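Local coordinates for VirK protein (Legionella pneumophila, PDB 5XTA) that is of unknown biochemical function but belongs to the VirK family and is probably exported, with a suggested link to type II secretion, at residues T6-V11 against I50-V55. The protein carries 3 engineered substitutions. Residues are numbered along the deposited sequence; the frame is centred on the assembly and turned at random.
Sequences TFQNIV and IGDSRV. Engineered in segment 50-55: Ile-50 (natural residue Val).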
loop_
_atom_site.group_PDB
_atom_site.type_symbol
_atom_site.label_atom_id
_atom_site.label_comp_id
_atom_site.label_asym_id
_atom_site.label_seq_id
_atom_site.Cartn_x
_atom_site.Cartn_y
_atom_site.Cartn_z
ATOM N N THR A 6 -20.126 13.536 -9.166
ATOM C CA THR A 6 -20.472 14.711 -8.387
ATOM C C THR A 6 -19.760 14.612 -7.043
ATOM O O THR A 6 -19.377 13.532 -6.643
ATOM C CB THR A 6 -21.992 14.822 -8.149
ATOM O OG1 THR A 6 -22.424 13.779 -7.261
ATOM C CG2 THR A 6 -22.806 14.769 -9.496
ATOM N N PHE A 7 -19.600 15.747 -6.377
ATOM C CA PHE A 7 -19.038 15.765 -5.043
ATOM C C PHE A 7 -19.811 14.859 -4.094
ATOM O O PHE A 7 -19.189 14.121 -3.347
ATOM C CB PHE A 7 -18.949 17.176 -4.519
ATOM C CG PHE A 7 -18.388 17.260 -3.134
ATOM C CD1 PHE A 7 -17.008 17.358 -2.924
ATOM C CD2 PHE A 7 -19.232 17.241 -2.029
ATOM C CE1 PHE A 7 -16.495 17.469 -1.628
ATOM C CE2 PHE A 7 -18.728 17.328 -0.732
ATOM C CZ PHE A 7 -17.358 17.434 -0.534
ATOM N N GLN A 8 -21.149 14.883 -4.153
ATOM C CA GLN A 8 -21.971 13.982 -3.352
ATOM C C GLN A 8 -21.742 12.501 -3.684
ATOM O O GLN A 8 -21.795 11.659 -2.791
ATOM C CB GLN A 8 -23.471 14.307 -3.490
ATOM C CG GLN A 8 -24.351 13.621 -2.443
ATOM C CD GLN A 8 -23.987 14.048 -1.024
ATOM O OE1 GLN A 8 -23.852 15.234 -0.738
ATOM N NE2 GLN A 8 -23.781 13.083 -0.142
ATOM N N ASN A 9 -21.519 12.164 -4.954
ATOM C CA ASN A 9 -21.230 10.785 -5.319
ATOM C C ASN A 9 -19.968 10.345 -4.601
ATOM O O ASN A 9 -19.853 9.214 -4.195
ATOM C CB ASN A 9 -21.012 10.609 -6.827
ATOM C CG ASN A 9 -22.307 10.719 -7.658
ATOM O OD1 ASN A 9 -23.418 10.465 -7.178
ATOM N ND2 ASN A 9 -22.155 11.031 -8.914
ATOM N N ILE A 10 -18.993 11.231 -4.503
ATOM C CA ILE A 10 -17.682 10.866 -3.954
ATOM C C ILE A 10 -17.785 10.644 -2.450
ATOM O O ILE A 10 -17.268 9.670 -1.939
ATOM C CB ILE A 10 -16.623 11.952 -4.256
ATOM C CG1 ILE A 10 -16.357 12.019 -5.766
ATOM C CG2 ILE A 10 -15.322 11.718 -3.466
ATOM C CD1 ILE A 10 -15.645 13.288 -6.228
ATOM N N VAL A 11 -18.421 11.598 -1.765
ATOM C CA VAL A 11 -18.725 11.518 -0.340
ATOM C C VAL A 11 -19.491 10.232 -0.037
ATOM O O VAL A 11 -19.125 9.509 0.883
ATOM C CB VAL A 11 -19.482 12.778 0.099
ATOM C CG1 VAL A 11 -20.154 12.612 1.461
ATOM C CG2 VAL A 11 -18.528 13.966 0.087
ATOM N N ILE A 50 -14.251 16.170 5.219
ATOM C CA ILE A 50 -14.233 17.167 6.279
ATOM C C ILE A 50 -15.513 17.979 6.181
ATOM O O ILE A 50 -15.769 18.614 5.146
ATOM C CB ILE A 50 -13.076 18.168 6.164
ATOM C CG1 ILE A 50 -11.751 17.486 5.863
ATOM C CG2 ILE A 50 -12.972 19.002 7.444
ATOM C CD1 ILE A 50 -11.292 16.574 6.963
ATOM N N GLY A 51 -16.296 17.960 7.258
ATOM C CA GLY A 51 -17.599 18.626 7.279
ATOM C C GLY A 51 -18.373 17.869 6.224
ATOM O O GLY A 51 -18.179 16.663 6.060
ATOM N N ASP A 52 -19.213 18.550 5.478
ATOM C CA ASP A 52 -19.712 17.952 4.247
ATOM C C ASP A 52 -19.187 18.775 3.075
ATOM O O ASP A 52 -19.806 18.822 2.022
ATOM C CB ASP A 52 -21.245 17.845 4.270
ATOM C CG ASP A 52 -21.749 16.597 3.542
ATOM O OD1 ASP A 52 -21.455 15.466 4.002
ATOM O OD2 ASP A 52 -22.426 16.743 2.504
ATOM N N SER A 53 -18.023 19.397 3.254
ATOM C CA SER A 53 -17.575 20.424 2.326
ATOM C C SER A 53 -16.267 20.157 1.577
ATOM O O SER A 53 -15.984 20.833 0.581
ATOM C CB SER A 53 -17.456 21.739 3.081
ATOM O OG SER A 53 -16.236 21.824 3.799
ATOM N N ARG A 54 -15.455 19.221 2.070
ATOM C CA ARG A 54 -14.127 18.966 1.515
ATOM C C ARG A 54 -13.813 17.487 1.594
ATOM O O ARG A 54 -14.149 16.842 2.593
ATOM C CB ARG A 54 -13.052 19.728 2.318
ATOM C CG ARG A 54 -12.634 21.045 1.732
ATOM C CD ARG A 54 -11.431 21.661 2.449
ATOM N NE ARG A 54 -11.427 21.549 3.919
ATOM C CZ ARG A 54 -10.398 21.158 4.690
ATOM N NH1 ARG A 54 -9.227 20.773 4.182
ATOM N NH2 ARG A 54 -10.543 21.150 6.015
ATOM N N VAL A 55 -13.148 16.974 0.552
ATOM C CA VAL A 55 -12.542 15.649 0.551
ATOM C C VAL A 55 -11.046 15.819 0.464
ATOM O O VAL A 55 -10.538 16.567 -0.409
ATOM C CB VAL A 55 -12.990 14.836 -0.667
ATOM C CG1 VAL A 55 -12.216 13.527 -0.797
ATOM C CG2 VAL A 55 -14.474 14.557 -0.596
#
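The first turn of helix 7-15 lies against the bulged hairpin between strands 46-50 and 54-63, with Val-11 and Val-55 nearest in the backbone at 7.5 Å between CA atoms. Thr-6 is the helix N-cap, its OG1 accepting from Asn-9 N. In the hairpin, Ser-53 and Arg-54 both face the engineered Ile-50, whose O receives both their amides: a classic beta bulge. Phe-7 carries the contact. With CG anti to the backbone N (chi1 179°), the ring of Phe-7 reaches across to the turn, where CE2 lies 3.3 Å from Asp-52 O and CZ 3.6 Å from Ser-53 C. The Phe-7 and Val-55 side chains run past each other in opposite directions, Phe-7 CE1 meeting Val-55 CG2 at 3.7 Å. Val-55 CG2 also meets Ile-10 CG2 at 4.1 Å and Val-11 CG2 at 4.2 Å. At the exposed margin, Gln-8, bent at chi2, brings its amide nearly coplanar with the Asp-52 carboxylate; the two oxygens, Gln-8 OE1 and Asp-52 OD2, stay 3.8 Å apart without bonding, while Gln-8 NE2 is hydrogen-bonded to Asp-12 OD1. Leu-82 of strand 74-83 also touches Phe-7 and Ile-10. With no hydrogen bond between the segments, the fit of helix to hairpin rests on shape and apolar contact.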